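Leucine-rich repeat protein (Bacteroides thetaiotaomicron, PDB 4ECN) is of unknown function but, as an extracellular leucine-rich repeat protein with transthyretin-like domains, probably binds other proteins. Local coordinates at residues 557-563 with 581-587; 129-135 with 244-250; 776-780 with 806-810. All coordinates share one frame; numbering follows the deposited sequence.

Contact 1: 557-563 with 581-587; sequences YNNLEEF and VHNKVRH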
loop_
_atom_site.group_PDB
_atom_site.type_symbol
_atom_site.label_atom_id
_atom_site.label_comp_id
_atom_site.label_asym_id
_atom_site.label_seq_id
_atom_site.Cartn_x
_atom_site.Cartn_y
_atom_site.Cartn_z
ATOM N N TYR A 557 -2.036 -4.700 15.679
ATOM C CA TYR A 557 -3.085 -3.680 15.807
ATOM C C TYR A 557 -4.463 -4.300 15.880
ATOM O O TYR A 557 -5.404 -3.787 15.282
ATOM C CB TYR A 557 -3.027 -2.689 14.648
ATOM C CG TYR A 557 -1.731 -1.915 14.588
ATOM C CD1 TYR A 557 -1.590 -0.707 15.262
ATOM C CD2 TYR A 557 -0.647 -2.387 13.849
ATOM C CE1 TYR A 557 -0.401 0.013 15.209
ATOM C CE2 TYR A 557 0.551 -1.679 13.798
ATOM C CZ TYR A 557 0.666 -0.477 14.478
ATOM O OH TYR A 557 1.814 0.262 14.404
ATOM N N ASN A 558 -4.576 -5.395 16.651
ATOM C CA ASN A 558 -5.798 -6.142 16.871
ATOM C C ASN A 558 -6.149 -6.144 18.350
ATOM O O ASN A 558 -5.682 -5.264 19.068
ATOM C CB ASN A 558 -5.663 -7.537 16.320
ATOM C CG ASN A 558 -5.912 -7.596 14.855
ATOM O OD1 ASN A 558 -6.863 -7.004 14.352
ATOM N ND2 ASN A 558 -5.096 -8.358 14.147
ATOM N N ASN A 559 -7.031 -7.060 18.795
ATOM C CA ASN A 559 -7.573 -7.037 20.148
ATOM C C ASN A 559 -7.256 -8.274 20.982
ATOM O O ASN A 559 -7.856 -8.428 22.064
ATOM C CB ASN A 559 -9.109 -6.903 20.069
ATOM C CG ASN A 559 -9.602 -5.586 19.529
ATOM O OD1 ASN A 559 -8.976 -4.524 19.707
ATOM N ND2 ASN A 559 -10.757 -5.620 18.882
ATOM N N LEU A 560 -6.307 -9.120 20.540
ATOM C CA LEU A 560 -5.978 -10.331 21.292
ATOM C C LEU A 560 -5.554 -10.023 22.752
ATOM O O LEU A 560 -4.714 -9.159 22.979
ATOM C CB LEU A 560 -4.861 -11.115 20.597
ATOM C CG LEU A 560 -4.797 -12.568 21.012
ATOM C CD1 LEU A 560 -5.963 -13.340 20.441
ATOM C CD2 LEU A 560 -3.476 -13.181 20.650
ATOM N N GLU A 561 -6.146 -10.729 23.726
ATOM C CA GLU A 561 -5.780 -10.577 25.134
ATOM C C GLU A 561 -5.003 -11.830 25.634
ATOM O O GLU A 561 -4.122 -11.712 26.499
ATOM C CB GLU A 561 -7.022 -10.310 26.010
ATOM C CG GLU A 561 -7.659 -8.940 25.779
ATOM C CD GLU A 561 -8.955 -8.611 26.502
ATOM O OE1 GLU A 561 -9.287 -9.275 27.511
ATOM O OE2 GLU A 561 -9.632 -7.657 26.061
ATOM N N GLU A 562 -5.313 -13.009 25.046
ATOM C CA GLU A 562 -4.720 -14.313 25.366
ATOM C C GLU A 562 -4.280 -15.092 24.112
ATOM O O GLU A 562 -5.049 -15.191 23.153
ATOM C CB GLU A 562 -5.736 -15.199 26.142
ATOM C CG GLU A 562 -6.175 -14.692 27.502
ATOM C CD GLU A 562 -7.402 -15.370 28.088
ATOM O OE1 GLU A 562 -7.503 -16.617 28.026
ATOM O OE2 GLU A 562 -8.249 -14.645 28.655
ATOM N N PHE A 563 -3.098 -15.732 24.163
ATOM C CA PHE A 563 -2.634 -16.613 23.101
ATOM C C PHE A 563 -3.378 -17.934 23.143
ATOM O O PHE A 563 -3.639 -18.419 24.240
ATOM C CB PHE A 563 -1.126 -16.874 23.230
ATOM C CG PHE A 563 -0.197 -15.991 22.427
ATOM C CD1 PHE A 563 -0.424 -14.620 22.324
ATOM C CD2 PHE A 563 0.966 -16.505 21.876
ATOM C CE1 PHE A 563 0.440 -13.806 21.591
ATOM C CE2 PHE A 563 1.841 -15.685 21.163
ATOM C CZ PHE A 563 1.563 -14.346 21.007
ATOM N N VAL A 581 2.091 -6.921 17.568
ATOM C CA VAL A 581 2.215 -5.585 18.111
ATOM C C VAL A 581 0.824 -4.977 18.256
ATOM O O VAL A 581 -0.101 -5.349 17.533
ATOM C CB VAL A 581 3.152 -4.690 17.277
ATOM C CG1 VAL A 581 4.464 -5.404 17.019
ATOM C CG2 VAL A 581 2.507 -4.257 15.968
ATOM N N HIS A 582 0.685 -4.075 19.229
ATOM C CA HIS A 582 -0.507 -3.291 19.515
ATOM C C HIS A 582 -1.767 -4.160 19.611
ATOM O O HIS A 582 -2.811 -3.886 18.994
ATOM C CB HIS A 582 -0.694 -2.181 18.482
ATOM C CG HIS A 582 0.402 -1.173 18.558
ATOM N ND1 HIS A 582 1.540 -1.289 17.786
ATOM C CD2 HIS A 582 0.527 -0.092 19.361
ATOM C CE1 HIS A 582 2.307 -0.262 18.112
ATOM N NE2 HIS A 582 1.746 0.480 19.065
ATOM N N ASN A 583 -1.669 -5.185 20.446
ATOM C CA ASN A 583 -2.811 -5.979 20.836
ATOM C C ASN A 583 -3.026 -5.608 22.276
ATOM O O ASN A 583 -2.644 -4.494 22.664
ATOM C CB ASN A 583 -2.611 -7.464 20.568
ATOM C CG ASN A 583 -2.849 -7.867 19.124
ATOM O OD1 ASN A 583 -3.837 -8.520 18.805
ATOM N ND2 ASN A 583 -1.961 -7.496 18.214
ATOM N N LYS A 584 -3.606 -6.490 23.080
ATOM C CA LYS A 584 -3.812 -6.246 24.513
ATOM C C LYS A 584 -3.381 -7.524 25.250
ATOM O O LYS A 584 -3.948 -7.880 26.296
ATOM C CB LYS A 584 -5.291 -5.830 24.812
ATOM C CG LYS A 584 -5.700 -4.392 24.393
ATOM C CD LYS A 584 -6.144 -4.252 22.929
ATOM C CE LYS A 584 -6.440 -2.827 22.498
ATOM N NZ LYS A 584 -6.721 -2.731 21.032
ATOM N N VAL A 585 -2.345 -8.208 24.676
ATOM C CA VAL A 585 -1.872 -9.520 25.115
ATOM C C VAL A 585 -1.368 -9.437 26.561
ATOM O O VAL A 585 -0.401 -8.734 26.848
ATOM C CB VAL A 585 -0.809 -10.147 24.176
ATOM C CG1 VAL A 585 -0.325 -11.491 24.707
ATOM C CG2 VAL A 585 -1.368 -10.329 22.772
ATOM N N ARG A 586 -2.054 -10.172 27.459
ATOM C CA ARG A 586 -1.706 -10.266 28.882
ATOM C C ARG A 586 -1.201 -11.684 29.219
ATOM O O ARG A 586 -0.649 -11.879 30.305
ATOM C CB ARG A 586 -2.910 -9.890 29.798
ATOM C CG ARG A 586 -4.147 -10.794 29.677
ATOM C CD ARG A 586 -5.235 -10.526 30.711
ATOM N NE ARG A 586 -6.562 -10.481 30.084
ATOM C CZ ARG A 586 -7.334 -11.540 29.875
ATOM N NH1 ARG A 586 -6.951 -12.742 30.287
ATOM N NH2 ARG A 586 -8.502 -11.404 29.263
ATOM N N HIS A 587 -1.414 -12.672 28.305
ATOM C CA HIS A 587 -1.025 -14.062 28.541
ATOM C C HIS A 587 -0.489 -14.774 27.270
ATOM O O HIS A 587 -1.235 -14.979 26.307
ATOM C CB HIS A 587 -2.228 -14.849 29.095
ATOM C CG HIS A 587 -1.934 -16.300 29.336
ATOM N ND1 HIS A 587 -1.175 -16.717 30.427
ATOM C CD2 HIS A 587 -2.273 -17.386 28.598
ATOM C CE1 HIS A 587 -1.082 -18.032 30.315
ATOM N NE2 HIS A 587 -1.724 -18.481 29.232
#
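The conserved-asparagine position of a leucine-rich repeat, where N583 reaches across to L560, stacks segment 581-587 on the equivalent segment 557-563. Both begin with the closing xNxL of the LxxLxLxxNxL consensus, N558 and L560 matching N583 and V585. N583 OD1 accepts L560 N at 3.1 Å, and the donor lies in the carbonyl plane on a lone pair. With CG beside the backbone N (chi1 -80°), the amide is placed so that ND2 can donate to V581 O within its own segment at 2.9 Å; it also bonds M555 O. V581 O takes a second donor, Y557 N, at 2.8 Å from the opposite face of its plane. Replaced by an alanine, N583 would probably leave L560 N without its acceptor and take from M555 O and V581 O the donor that ND2 supplies, freeing the turn to shift against its neighbour. Further along, the backbones bond from K584 N to L560 O, from R586 N to E561 O, and from F563 N to H587 O.

The side chains sort by position. V585 CG2 lies alongside L560 CD2 at 4.1 Å, while its CG1 meets F563 CD1 at 3.9 Å. At the other end the Y557 and H582 rings are near parallel (9° between planes) but slid apart, and Y604 stacks on H582 in turn. R586 forms salt bridges with two carboxylates: E561 OE1 offers its anti lone pair to NH2 at 2.9 Å, whereas E562 OE2 receives NH1 at 2.8 Å from above its carboxylate plane. E562 OE1 pairs with K534. N558 ND2 bonds I522 O, so the ND2 bond recurs one repeat earlier, while its OD1 finds a different backbone N-H, that of N525, within the same leucine-rich repeat solenoid.

Contact 2: 129-135 with 244-250; sequences PHGTVTF and FTVIDNK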
loop_
_atom_site.group_PDB
_atom_site.type_symbol
_atom_site.label_atom_id
_atom_site.label_comp_id
_atom_site.label_asym_id
_atom_site.label_seq_id
_atom_site.Cartn_x
_atom_site.Cartn_y
_atom_site.Cartn_z
ATOM N N PRO A 129 -18.340 18.788 -39.208
ATOM C CA PRO A 129 -19.192 18.264 -40.277
ATOM C C PRO A 129 -19.358 16.745 -40.171
ATOM O O PRO A 129 -18.398 16.013 -39.901
ATOM C CB PRO A 129 -18.450 18.673 -41.542
ATOM C CG PRO A 129 -17.046 18.793 -41.137
ATOM C CD PRO A 129 -17.061 19.295 -39.742
ATOM N N HIS A 130 -20.612 16.292 -40.324
ATOM C CA HIS A 130 -21.010 14.896 -40.255
ATOM C C HIS A 130 -21.677 14.459 -41.527
ATOM O O HIS A 130 -22.244 15.278 -42.253
ATOM C CB HIS A 130 -21.977 14.681 -39.080
ATOM C CG HIS A 130 -21.326 14.664 -37.734
ATOM N ND1 HIS A 130 -20.765 15.806 -37.186
ATOM C CD2 HIS A 130 -21.220 13.654 -36.838
ATOM C CE1 HIS A 130 -20.301 15.447 -35.997
ATOM N NE2 HIS A 130 -20.559 14.162 -35.738
ATOM N N GLY A 131 -21.606 13.161 -41.772
ATOM C CA GLY A 131 -22.274 12.455 -42.855
ATOM C C GLY A 131 -23.043 11.314 -42.215
ATOM O O GLY A 131 -23.060 11.217 -40.980
ATOM N N THR A 132 -23.696 10.444 -43.021
ATOM C CA THR A 132 -24.447 9.308 -42.459
ATOM C C THR A 132 -23.944 7.988 -43.094
ATOM O O THR A 132 -23.325 8.015 -44.156
ATOM C CB THR A 132 -25.967 9.483 -42.588
ATOM O OG1 THR A 132 -26.314 9.753 -43.942
ATOM C CG2 THR A 132 -26.501 10.593 -41.679
ATOM N N VAL A 133 -24.144 6.849 -42.397
ATOM C CA VAL A 133 -23.620 5.542 -42.816
ATOM C C VAL A 133 -24.610 4.413 -42.538
ATOM O O VAL A 133 -25.331 4.443 -41.542
ATOM C CB VAL A 133 -22.264 5.256 -42.081
ATOM C CG1 VAL A 133 -21.928 3.769 -42.016
ATOM C CG2 VAL A 133 -21.117 6.017 -42.731
ATOM N N THR A 134 -24.582 3.391 -43.408
ATOM C CA THR A 134 -25.305 2.130 -43.273
ATOM C C THR A 134 -24.287 1.021 -43.407
ATOM O O THR A 134 -23.323 1.156 -44.167
ATOM C CB THR A 134 -26.456 1.980 -44.270
ATOM O OG1 THR A 134 -25.940 2.129 -45.597
ATOM C CG2 THR A 134 -27.593 2.944 -44.004
ATOM N N PHE A 135 -24.495 -0.074 -42.681
ATOM C CA PHE A 135 -23.568 -1.199 -42.697
ATOM C C PHE A 135 -24.136 -2.377 -43.470
ATOM O O PHE A 135 -25.356 -2.509 -43.627
ATOM C CB PHE A 135 -23.225 -1.617 -41.255
ATOM C CG PHE A 135 -22.547 -0.491 -40.517
ATOM C CD1 PHE A 135 -21.172 -0.307 -40.609
ATOM C CD2 PHE A 135 -23.293 0.450 -39.815
ATOM C CE1 PHE A 135 -20.555 0.770 -39.979
ATOM C CE2 PHE A 135 -22.669 1.523 -39.180
ATOM C CZ PHE A 135 -21.310 1.665 -39.255
ATOM N N PHE A 244 -13.982 2.596 -45.430
ATOM C CA PHE A 244 -15.073 3.356 -45.999
ATOM C C PHE A 244 -14.837 4.815 -45.684
ATOM O O PHE A 244 -14.095 5.129 -44.748
ATOM C CB PHE A 244 -16.431 2.861 -45.503
ATOM C CG PHE A 244 -16.701 2.966 -44.022
ATOM C CD1 PHE A 244 -16.342 1.937 -43.156
ATOM C CD2 PHE A 244 -17.403 4.050 -43.502
ATOM C CE1 PHE A 244 -16.644 2.010 -41.799
ATOM C CE2 PHE A 244 -17.711 4.118 -42.139
ATOM C CZ PHE A 244 -17.347 3.090 -41.302
ATOM N N THR A 245 -15.425 5.710 -46.473
ATOM C CA THR A 245 -15.202 7.132 -46.264
ATOM C C THR A 245 -16.561 7.830 -46.098
ATOM O O THR A 245 -17.495 7.534 -46.842
ATOM C CB THR A 245 -14.373 7.685 -47.442
ATOM O OG1 THR A 245 -13.220 6.851 -47.652
ATOM C CG2 THR A 245 -13.954 9.139 -47.251
ATOM N N VAL A 246 -16.659 8.743 -45.106
ATOM C CA VAL A 246 -17.854 9.543 -44.820
ATOM C C VAL A 246 -17.649 10.942 -45.405
ATOM O O VAL A 246 -16.607 11.566 -45.172
ATOM C CB VAL A 246 -18.172 9.592 -43.305
ATOM C CG1 VAL A 246 -19.359 10.490 -43.012
ATOM C CG2 VAL A 246 -18.407 8.198 -42.738
ATOM N N ILE A 247 -18.645 11.421 -46.169
ATOM C CA ILE A 247 -18.621 12.740 -46.810
ATOM C C ILE A 247 -19.623 13.633 -46.114
ATOM O O ILE A 247 -20.712 13.162 -45.795
ATOM C CB ILE A 247 -18.909 12.634 -48.347
ATOM C CG1 ILE A 247 -18.080 11.530 -49.072
ATOM C CG2 ILE A 247 -18.827 13.989 -49.057
ATOM C CD1 ILE A 247 -16.554 11.605 -48.974
ATOM N N ASP A 248 -19.275 14.920 -45.922
ATOM C CA ASP A 248 -20.115 15.938 -45.278
ATOM C C ASP A 248 -21.506 16.046 -45.932
ATOM O O ASP A 248 -21.621 16.178 -47.160
ATOM C CB ASP A 248 -19.423 17.321 -45.320
ATOM C CG ASP A 248 -20.146 18.470 -44.608
ATOM O OD1 ASP A 248 -20.954 18.193 -43.683
ATOM O OD2 ASP A 248 -19.828 19.644 -44.902
ATOM N N ASN A 249 -22.559 15.959 -45.076
ATOM C CA ASN A 249 -24.010 16.065 -45.351
ATOM C C ASN A 249 -24.476 15.056 -46.454
ATOM O O ASN A 249 -25.572 15.211 -47.004
ATOM C CB ASN A 249 -24.393 17.519 -45.728
ATOM C CG ASN A 249 -24.070 18.563 -44.644
ATOM O OD1 ASN A 249 -23.914 18.265 -43.438
ATOM N ND2 ASN A 249 -23.968 19.828 -45.049
ATOM N N LYS A 250 -23.687 13.972 -46.668
ATOM C CA LYS A 250 -23.941 12.881 -47.615
ATOM C C LYS A 250 -23.919 11.510 -46.905
ATOM O O LYS A 250 -23.212 11.344 -45.910
ATOM C CB LYS A 250 -22.910 12.888 -48.771
ATOM C CG LYS A 250 -22.893 14.152 -49.641
ATOM C CD LYS A 250 -24.157 14.333 -50.484
ATOM C CE LYS A 250 -24.154 15.626 -51.260
ATOM N NZ LYS A 250 -25.314 15.720 -52.190
#
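Backbone bonds tie H130 and T132 to the turn that follows strand 244-246. N249 N donates to H130 O at 2.9 Å with an N-H...O angle of 167°, and T132 N donates to K250 O at 3.1 Å. I247 to K250 form a type II beta turn closed by K250 N on I247 O, with N249 taking the positive phi (55°) that its third position calls for. The turn delivers the chain to strand 251-259, which pairs in parallel with 130-139; T132 also bonds T252 there. G131 lies between the two cross-bonds and admits V246 CG1 to 3.5 Å from its CA.

Apolar contacts continue inward. V133 CG2 meets V246 CG2 at 3.5 Å and also F244 CE2 at 3.9 Å, its side chain crossing both at about a right angle. Beyond them F135 CE1 approaches F244 CZ at 4.2 Å. V162 and V218 border both phenylalanines. Strand 244-246 pairs with 214-227, not with 130-139, and the two axes lie 7.8 Å apart at 143°. These four side chains therefore pack between layers, consistent with a transthyretin-like beta sandwich.

Polar side chains gather at the turn. D248 OD1 rests 3.3 Å from P129 CB, and N249 OD1 accepts A102 N from strand 99-104, which links the turn to the preceding DUF4458 region.

Position is thus set by directional backbone bonds at the turn, whereas the valines and phenylalanines need only close fit; glycine suits position 131 because a CB there would clash with I247 O and V246 CG1.

Contact 3: 776-780 with 806-810; sequences SQLKA and PSLIQ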
loop_
_atom_site.group_PDB
_atom_site.type_symbol
_atom_site.label_atom_id
_atom_site.label_comp_id
_atom_site.label_asym_id
_atom_site.label_seq_id
_atom_site.Cartn_x
_atom_site.Cartn_y
_atom_site.Cartn_z
ATOM N N SER A 776 41.926 4.040 24.833
ATOM C CA SER A 776 42.692 4.660 23.757
ATOM C C SER A 776 41.817 4.898 22.558
ATOM O O SER A 776 42.215 5.623 21.647
ATOM C CB SER A 776 43.865 3.765 23.362
ATOM O OG SER A 776 43.447 2.500 22.872
ATOM N N GLN A 777 40.631 4.233 22.546
ATOM C CA GLN A 777 39.664 4.237 21.460
ATOM C C GLN A 777 38.450 5.077 21.790
ATOM O O GLN A 777 37.527 5.097 20.987
ATOM C CB GLN A 777 39.231 2.794 21.148
ATOM C CG GLN A 777 40.387 1.857 20.772
ATOM C CD GLN A 777 41.117 2.233 19.487
ATOM O OE1 GLN A 777 40.551 2.252 18.385
ATOM N NE2 GLN A 777 42.414 2.448 19.587
ATOM N N LEU A 778 38.429 5.778 22.946
ATOM C CA LEU A 778 37.284 6.621 23.297
ATOM C C LEU A 778 37.230 7.813 22.353
ATOM O O LEU A 778 38.147 8.628 22.369
ATOM C CB LEU A 778 37.342 7.079 24.770
ATOM C CG LEU A 778 36.097 7.841 25.310
ATOM C CD1 LEU A 778 34.877 6.915 25.444
ATOM C CD2 LEU A 778 36.387 8.496 26.644
ATOM N N LYS A 779 36.178 7.881 21.503
ATOM C CA LYS A 779 35.970 8.961 20.514
ATOM C C LYS A 779 34.939 10.025 20.996
ATOM O O LYS A 779 34.997 11.162 20.519
ATOM C CB LYS A 779 35.523 8.398 19.150
ATOM C CG LYS A 779 36.661 7.746 18.351
ATOM C CD LYS A 779 36.385 6.274 18.104
ATOM C CE LYS A 779 37.565 5.496 17.587
ATOM N NZ LYS A 779 37.278 4.030 17.554
ATOM N N ALA A 780 34.015 9.663 21.927
ATOM C CA ALA A 780 32.976 10.563 22.453
ATOM C C ALA A 780 32.596 10.217 23.866
ATOM O O ALA A 780 32.317 9.049 24.178
ATOM C CB ALA A 780 31.730 10.512 21.588
ATOM N N PRO A 806 43.820 10.066 23.422
ATOM C CA PRO A 806 44.266 9.996 22.026
ATOM C C PRO A 806 43.174 9.939 20.964
ATOM O O PRO A 806 43.476 10.359 19.856
ATOM C CB PRO A 806 45.059 8.684 21.976
ATOM C CG PRO A 806 44.691 7.937 23.192
ATOM C CD PRO A 806 44.427 8.978 24.217
ATOM N N SER A 807 41.963 9.422 21.245
ATOM C CA SER A 807 40.967 9.318 20.173
ATOM C C SER A 807 39.761 10.239 20.360
ATOM O O SER A 807 38.924 10.325 19.454
ATOM C CB SER A 807 40.463 7.884 20.066
ATOM O OG SER A 807 41.522 7.013 19.720
ATOM N N LEU A 808 39.672 10.912 21.522
ATOM C CA LEU A 808 38.552 11.768 21.931
ATOM C C LEU A 808 38.341 12.964 20.981
ATOM O O LEU A 808 39.221 13.799 20.803
ATOM C CB LEU A 808 38.756 12.271 23.373
ATOM C CG LEU A 808 37.514 12.792 24.089
ATOM C CD1 LEU A 808 36.338 11.817 24.008
ATOM C CD2 LEU A 808 37.821 13.094 25.520
ATOM N N ILE A 809 37.141 13.020 20.393
ATOM C CA ILE A 809 36.697 14.049 19.454
ATOM C C ILE A 809 35.653 14.952 20.120
ATOM O O ILE A 809 35.773 16.183 20.042
ATOM C CB ILE A 809 36.130 13.402 18.156
ATOM C CG1 ILE A 809 37.235 12.762 17.330
ATOM C CG2 ILE A 809 35.315 14.398 17.313
ATOM C CD1 ILE A 809 36.693 11.816 16.324
ATOM N N GLN A 810 34.610 14.339 20.718
ATOM C CA GLN A 810 33.510 15.063 21.335
ATOM C C GLN A 810 33.437 14.842 22.851
ATOM O O GLN A 810 33.548 13.715 23.343
ATOM C CB GLN A 810 32.184 14.637 20.691
ATOM C CG GLN A 810 31.024 15.542 21.077
ATOM C CD GLN A 810 29.787 15.393 20.236
ATOM O OE1 GLN A 810 29.725 14.603 19.299
ATOM N NE2 GLN A 810 28.759 16.148 20.577
#
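L778 and L808 lie side by side and point the same way, as equivalent residues do in successive turns of a leucine-rich repeat solenoid. Each fits the first leucine of an LxxLxL motif, and the segments run 7° from parallel in their end-to-end directions. Both leucines hold CG anti to the backbone N (chi1 -173° for L778 and -161° for L808), which lays L808 CD1 4.2 Å from L778 CG. The same methyl reaches across to the chain beyond, 3.8 Å from K779 C. L773 adjoins L778, while I802 and L829 touch L808.

K779 is turned differently: its CB points away from 806-810, yet CG passes S807 O at 3.6 Å. The chain then bends at chi2, and NZ bonds S756 OG. S807 points toward the other segment and directs OG to S776 O; the modelled separation is too short to be trusted at this resolution, although a hydrogen bond there is plausible. Next to it, P806 CG sits 3.7 Å from S776 O.

A780 and Q810 form a parallel bridge with their CB atoms on one face of the sheet, the face covered by L403 of helix 402-409. The Q810 side chain leads away from A780, and its OE1 bonds R410 NH2. I809 sets CB 3.4 Å from K779 O and packs on Y830 and I831 of the following turn.

K779 O is the acceptor that joins the backbones: Q810 N meets it at 3.2 Å in the carbonyl plane, while I809 N comes in at 2.8 Å from above that plane.

How the contacts relate
The three contacts follow one another along an elongated chain and do not touch. Contact 2 belongs to the transthyretin-like N-terminal part, with its centre 71 Å from that of contact 1 and 88 Å from that of contact 3; it lies across the chain's centre from both. Contacts 1 and 3 share the solenoid, their nearest atoms about 31 Å apart, but flank strands of different sheets: contact 1 follows strands 552-554 and 577-579, whereas contact 3 leads into strands 780-782 and 810-812. Together they sample the exit and the entry of repeat strands. The sodium ion, held by Q314 and V317, belongs to none of them; strand 317-319 is an outermost strand of contact 1's sheet.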